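Cleavage stimulation factor 77 (Encephalitozoon cuniculi, PDB 2UY1) is a Suppressor of forked-family component of the pre-mRNA cleavage and polyadenylation machinery, built largely from helical repeats, and probably takes part in mRNA binding. Local coordinates at residues Arg22-Tyr25 with Arg31-Glu34; Asp48-Tyr53 with Leu75-Asn80. One frame throughout, in Å; residues are numbered along the deposited sequence.

Contact 1. Residues Arg22-Tyr25 with Arg31-Glu34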
loop_
_atom_site.group_PDB
_atom_site.type_symbol
_atom_site.label_atom_id
_atom_site.label_comp_id
_atom_site.label_asym_id
_atom_site.label_seq_id
_atom_site.Cartn_x
_atom_site.Cartn_y
_atom_site.Cartn_z
ATOM N N ARG B 22 29.329 1.936 47.522
ATOM C CA ARG B 22 29.273 0.772 48.411
ATOM C C ARG B 22 30.679 0.148 48.633
ATOM O O ARG B 22 31.041 -0.172 49.774
ATOM C CB ARG B 22 28.279 -0.241 47.884
ATOM C CG ARG B 22 27.961 -1.378 48.815
ATOM C CD ARG B 22 26.975 -2.363 48.153
ATOM N NE ARG B 22 25.538 -1.992 48.138
ATOM C CZ ARG B 22 24.788 -1.656 49.204
ATOM N NH1 ARG B 22 25.307 -1.533 50.440
ATOM N NH2 ARG B 22 23.498 -1.389 49.021
ATOM N N ARG B 23 31.451 -0.011 47.546
ATOM C CA ARG B 23 32.892 -0.366 47.630
ATOM C C ARG B 23 33.723 0.544 48.556
ATOM O O ARG B 23 34.474 0.033 49.440
ATOM C CB ARG B 23 33.549 -0.349 46.242
ATOM C CG ARG B 23 33.422 -1.603 45.392
ATOM C CD ARG B 23 34.053 -1.413 43.991
ATOM N NE ARG B 23 33.051 -1.070 42.967
ATOM C CZ ARG B 23 33.143 -0.037 42.136
ATOM N NH1 ARG B 23 34.207 0.755 42.156
ATOM N NH2 ARG B 23 32.171 0.207 41.268
ATOM N N LEU B 24 33.634 1.866 48.341
ATOM C CA LEU B 24 34.294 2.879 49.211
ATOM C C LEU B 24 33.884 2.811 50.694
ATOM O O LEU B 24 34.728 3.022 51.599
ATOM C CB LEU B 24 34.012 4.293 48.718
ATOM C CG LEU B 24 34.660 4.767 47.421
ATOM C CD1 LEU B 24 34.125 6.165 47.083
ATOM C CD2 LEU B 24 36.195 4.764 47.558
ATOM N N TYR B 25 32.586 2.545 50.925
ATOM C CA TYR B 25 32.046 2.241 52.274
ATOM C C TYR B 25 32.725 1.012 52.853
ATOM O O TYR B 25 33.353 1.086 53.907
ATOM C CB TYR B 25 30.523 2.015 52.266
ATOM C CG TYR B 25 29.940 1.927 53.656
ATOM C CD1 TYR B 25 29.946 3.041 54.491
ATOM C CD2 TYR B 25 29.393 0.734 54.146
ATOM C CE1 TYR B 25 29.424 2.991 55.767
ATOM C CE2 TYR B 25 28.863 0.664 55.455
ATOM C CZ TYR B 25 28.881 1.808 56.255
ATOM O OH TYR B 25 28.385 1.808 57.545
ATOM N N ARG B 31 37.102 9.491 53.346
ATOM C CA ARG B 31 37.507 10.702 52.638
ATOM C C ARG B 31 36.911 10.726 51.219
ATOM O O ARG B 31 36.227 11.680 50.859
ATOM C CB ARG B 31 39.037 10.847 52.645
ATOM C CG ARG B 31 39.622 10.560 54.031
ATOM C CD ARG B 31 41.142 10.849 54.166
ATOM N NE ARG B 31 41.394 11.409 55.502
ATOM C CZ ARG B 31 42.519 12.017 55.881
ATOM N NH1 ARG B 31 43.532 12.148 55.027
ATOM N NH2 ARG B 31 42.631 12.493 57.126
ATOM N N SER B 32 37.139 9.655 50.451
ATOM C CA SER B 32 36.519 9.442 49.136
ATOM C C SER B 32 34.987 9.310 49.128
ATOM O O SER B 32 34.311 9.883 48.256
ATOM C CB SER B 32 37.119 8.202 48.466
ATOM O OG SER B 32 38.454 8.413 48.035
ATOM N N LEU B 33 34.438 8.505 50.033
ATOM C CA LEU B 33 32.979 8.372 50.146
ATOM C C LEU B 33 32.297 9.739 50.371
ATOM O O LEU B 33 31.253 10.025 49.779
ATOM C CB LEU B 33 32.603 7.432 51.295
ATOM C CG LEU B 33 31.140 6.984 51.452
ATOM C CD1 LEU B 33 30.587 6.436 50.157
ATOM C CD2 LEU B 33 31.005 5.947 52.591
ATOM N N GLU B 34 32.909 10.559 51.237
ATOM C CA GLU B 34 32.362 11.875 51.623
ATOM C C GLU B 34 32.403 12.898 50.496
ATOM O O GLU B 34 31.486 13.735 50.423
ATOM C CB GLU B 34 33.030 12.435 52.888
ATOM C CG GLU B 34 32.538 11.765 54.174
ATOM C CD GLU B 34 32.757 12.605 55.436
ATOM O OE1 GLU B 34 33.037 13.826 55.339
ATOM O OE2 GLU B 34 32.640 12.031 56.533
#
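Leu-24 and Leu-33 mark the closest backbone approach of 22-25 and 31-34, with their CA atoms 5.7 Å apart. Apolar packing carries the whole interface. The two branches of Leu-24 divide the work: CD2 rests on the CB of Ser-32 at 3.7 Å, while CD1 is 3.8 Å from the backbone N of Leu-33, so one leucine covers both a side-chain methylene and the neighbouring peptide. Because CG of Leu-33 stands anti to its backbone N (chi1 -171°), the isobutyl end swings back across the interface, although its CB bond does not point there. The two leucine side chains meet at 4.3 Å, CB of Leu-24 to CD1 of Leu-33. CD2 of Leu-33 meets the ring edge of Tyr-25 in its plane, 3.6 Å from CD1 of Tyr-25; this is a methyl against a ring edge, not a CH-pi contact over a face.

The hydroxyl of Ser-32 is engaged outside the pair: its OG is hydrogen-bonded to OD2 of Asp-29 in the connecting turn, which leaves CB to meet Leu-24. Tyr-25 and Leu-33 both also touch Tyr-56 of helix 47-57, which brings the next helix against this pair.

Helices 14-26 and 30-40, joined by a three-residue turn and packed through Leu-24, Tyr-25, Ser-32 and Leu-33, form an alpha-helical hairpin, an element of the kind that recurs in TPR-like proteins, the clan to which the Suf family belongs.

Contact 2. Residues Asp48-Tyr53 with Leu75-Asn80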
loop_
_atom_site.group_PDB
_atom_site.type_symbol
_atom_site.label_atom_id
_atom_site.label_comp_id
_atom_site.label_asym_id
_atom_site.label_seq_id
_atom_site.Cartn_x
_atom_site.Cartn_y
_atom_site.Cartn_z
ATOM N N ASP B 48 18.187 3.636 47.489
ATOM C CA ASP B 48 19.435 2.977 47.776
ATOM C C ASP B 48 20.418 4.080 47.559
ATOM O O ASP B 48 20.324 4.699 46.580
ATOM C CB ASP B 48 19.683 1.915 46.722
ATOM C CG ASP B 48 18.610 0.867 46.667
ATOM O OD1 ASP B 48 18.240 0.341 47.705
ATOM O OD2 ASP B 48 18.169 0.514 45.578
ATOM N N LEU B 49 21.345 4.352 48.446
ATOM C CA LEU B 49 22.288 5.447 48.197
ATOM C C LEU B 49 22.077 6.615 49.089
ATOM O O LEU B 49 22.956 6.995 49.808
ATOM C CB LEU B 49 22.221 5.952 46.777
ATOM C CG LEU B 49 23.104 7.054 46.255
ATOM C CD1 LEU B 49 24.487 7.036 46.802
ATOM C CD2 LEU B 49 23.146 6.914 44.846
ATOM N N TRP B 50 20.902 7.206 48.992
ATOM C CA TRP B 50 20.351 7.933 50.099
ATOM C C TRP B 50 20.313 7.034 51.308
ATOM O O TRP B 50 20.785 7.378 52.327
ATOM C CB TRP B 50 18.995 8.549 49.742
ATOM C CG TRP B 50 19.114 9.739 48.839
ATOM C CD1 TRP B 50 19.275 9.722 47.520
ATOM C CD2 TRP B 50 19.093 11.110 49.220
ATOM N NE1 TRP B 50 19.373 10.970 47.038
ATOM C CE2 TRP B 50 19.236 11.853 48.064
ATOM C CE3 TRP B 50 18.965 11.777 50.426
ATOM C CZ2 TRP B 50 19.265 13.231 48.074
ATOM C CZ3 TRP B 50 18.990 13.125 50.437
ATOM C CH2 TRP B 50 19.145 13.845 49.277
ATOM N N MET B 51 19.811 5.849 51.155
ATOM C CA MET B 51 19.744 4.935 52.295
ATOM C C MET B 51 21.130 4.557 52.832
ATOM O O MET B 51 21.315 4.348 54.025
ATOM C CB MET B 51 18.948 3.688 51.926
ATOM C CG MET B 51 17.470 3.961 51.707
ATOM S SD MET B 51 16.698 4.962 53.007
ATOM C CE MET B 51 14.973 4.606 52.612
ATOM N N LEU B 52 22.100 4.482 51.935
ATOM C CA LEU B 52 23.483 4.251 52.301
ATOM C C LEU B 52 24.117 5.468 52.958
ATOM O O LEU B 52 24.997 5.332 53.825
ATOM C CB LEU B 52 24.284 3.823 51.056
ATOM C CG LEU B 52 24.153 2.305 50.866
ATOM C CD1 LEU B 52 24.060 1.926 49.370
ATOM C CD2 LEU B 52 25.306 1.577 51.597
ATOM N N TYR B 53 23.676 6.654 52.533
ATOM C CA TYR B 53 24.060 7.877 53.197
ATOM C C TYR B 53 23.614 7.845 54.650
ATOM O O TYR B 53 24.361 8.277 55.531
ATOM C CB TYR B 53 23.485 9.095 52.489
ATOM C CG TYR B 53 23.916 10.366 53.149
ATOM C CD1 TYR B 53 25.273 10.718 53.201
ATOM C CD2 TYR B 53 22.974 11.231 53.733
ATOM C CE1 TYR B 53 25.682 11.892 53.804
ATOM C CE2 TYR B 53 23.369 12.396 54.357
ATOM C CZ TYR B 53 24.725 12.725 54.388
ATOM O OH TYR B 53 25.136 13.888 54.978
ATOM N N LEU B 75 13.638 12.715 52.904
ATOM C CA LEU B 75 12.259 13.064 52.566
ATOM C C LEU B 75 12.116 14.338 51.767
ATOM O O LEU B 75 11.152 14.474 51.040
ATOM C CB LEU B 75 11.334 13.091 53.789
ATOM C CG LEU B 75 10.957 11.752 54.450
ATOM C CD1 LEU B 75 10.222 12.004 55.759
ATOM C CD2 LEU B 75 10.122 10.846 53.588
ATOM N N GLY B 76 13.084 15.254 51.853
ATOM C CA GLY B 76 13.124 16.426 50.948
ATOM C C GLY B 76 13.142 15.925 49.507
ATOM O O GLY B 76 12.478 16.482 48.634
ATOM N N GLN B 77 13.887 14.840 49.284
ATOM C CA GLN B 77 14.065 14.259 47.952
ATOM C C GLN B 77 12.965 13.278 47.550
ATOM O O GLN B 77 12.472 13.350 46.423
ATOM C CB GLN B 77 15.409 13.549 47.839
ATOM C CG GLN B 77 15.863 13.426 46.400
ATOM C CD GLN B 77 16.767 14.561 45.983
ATOM O OE1 GLN B 77 16.690 15.664 46.529
ATOM N NE2 GLN B 77 17.675 14.281 45.052
ATOM N N PHE B 78 12.584 12.378 48.474
ATOM C CA PHE B 78 11.700 11.282 48.161
ATOM C C PHE B 78 10.301 11.324 48.789
ATOM O O PHE B 78 9.658 10.283 48.889
ATOM C CB PHE B 78 12.388 9.947 48.466
ATOM C CG PHE B 78 13.662 9.722 47.672
ATOM C CD1 PHE B 78 13.620 9.105 46.407
ATOM C CD2 PHE B 78 14.886 10.134 48.169
ATOM C CE1 PHE B 78 14.774 8.888 45.669
ATOM C CE2 PHE B 78 16.039 9.910 47.441
ATOM C CZ PHE B 78 15.968 9.298 46.163
ATOM N N GLU B 79 9.821 12.495 49.208
ATOM C CA GLU B 79 8.493 12.596 49.867
ATOM C C GLU B 79 7.312 12.258 48.925
ATOM O O GLU B 79 6.241 11.841 49.371
ATOM C CB GLU B 79 8.264 13.981 50.510
ATOM C CG GLU B 79 8.171 15.168 49.500
ATOM C CD GLU B 79 8.039 16.509 50.172
ATOM O OE1 GLU B 79 8.583 17.519 49.643
ATOM O OE2 GLU B 79 7.394 16.561 51.245
ATOM N N ASN B 80 7.509 12.463 47.628
ATOM C CA ASN B 80 6.431 12.247 46.649
ATOM C C ASN B 80 6.457 10.830 46.084
ATOM O O ASN B 80 5.601 10.484 45.264
ATOM C CB ASN B 80 6.562 13.271 45.512
ATOM C CG ASN B 80 5.952 14.603 45.854
ATOM O OD1 ASN B 80 4.732 14.729 45.909
ATOM N ND2 ASN B 80 6.786 15.620 46.047
#
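Trp-50 presents one indole face to both Phe-78 and Gln-77, joining helix 47-57 to helix 69-78 in the TPR-like alpha-helical array of this Suppressor of forked protein. The aromatic partners make a T-shaped (edge-to-face) pair: the edge of Phe-78 is directed at the five-membered ring of Trp-50, with the planes at 79° and the centroids 4.7 Å apart. Contact is concentrated on a single corner of the phenyl ring, where CE2 of Phe-78 lies 3.2 Å from CD1 of Trp-50, a tight fit for two carbons. CZ of Phe-78, next along the same edge, is 3.6 Å from CD1 of Trp-50.

Gln-77 takes the other half of the indole. CB of Gln-77 sits over the six-membered ring of Trp-50, 4.1 Å from its centroid and 20° off the normal, a CH-pi contact. With CG anti to the backbone N (chi1 -157°) and a bend at the next bond, the chain then passes beyond the rim at CZ2 of Trp-50, which is 3.5 Å from CD of Gln-77, and drops toward the indole plane. The amide lies beside the rim with its plane well tilted from that of the indole.

Further packing holds the tryptophan within the core, where it also meets the ring of Phe-73 and the side chain of Thr-74, while Phe-78 reaches Leu-87 of helix 85-90. The polar ends converge on the connection between helices 30-40 and 47-57: NE2 of Gln-77 bonds to the carbonyl oxygens of Trp-42 and Ser-44, and the same Ser-44 O also accepts a hydrogen bond from NE1 of Trp-50.

Contacts 1 and 2 come in series along the chain, the first complete before the second begins, and their centres lie about 18 Å apart on the same side of the molecule's centre. They share no helix: contact 1 joins helices 14-26 and 30-40, contact 2 joins 47-57 and 69-78. Their segments touch where NH1 of Arg-22 packs on CD2 of Leu-52, 3.3 Å away, although neither residue takes part in contact 1 or 2; Tyr-25 and Leu-33 also reach helix 47-57. The successive helices pack side by side in this N-terminal part of the Suf region, illustrating how a repeat protein grows by local contacts into an extended, largely helical body.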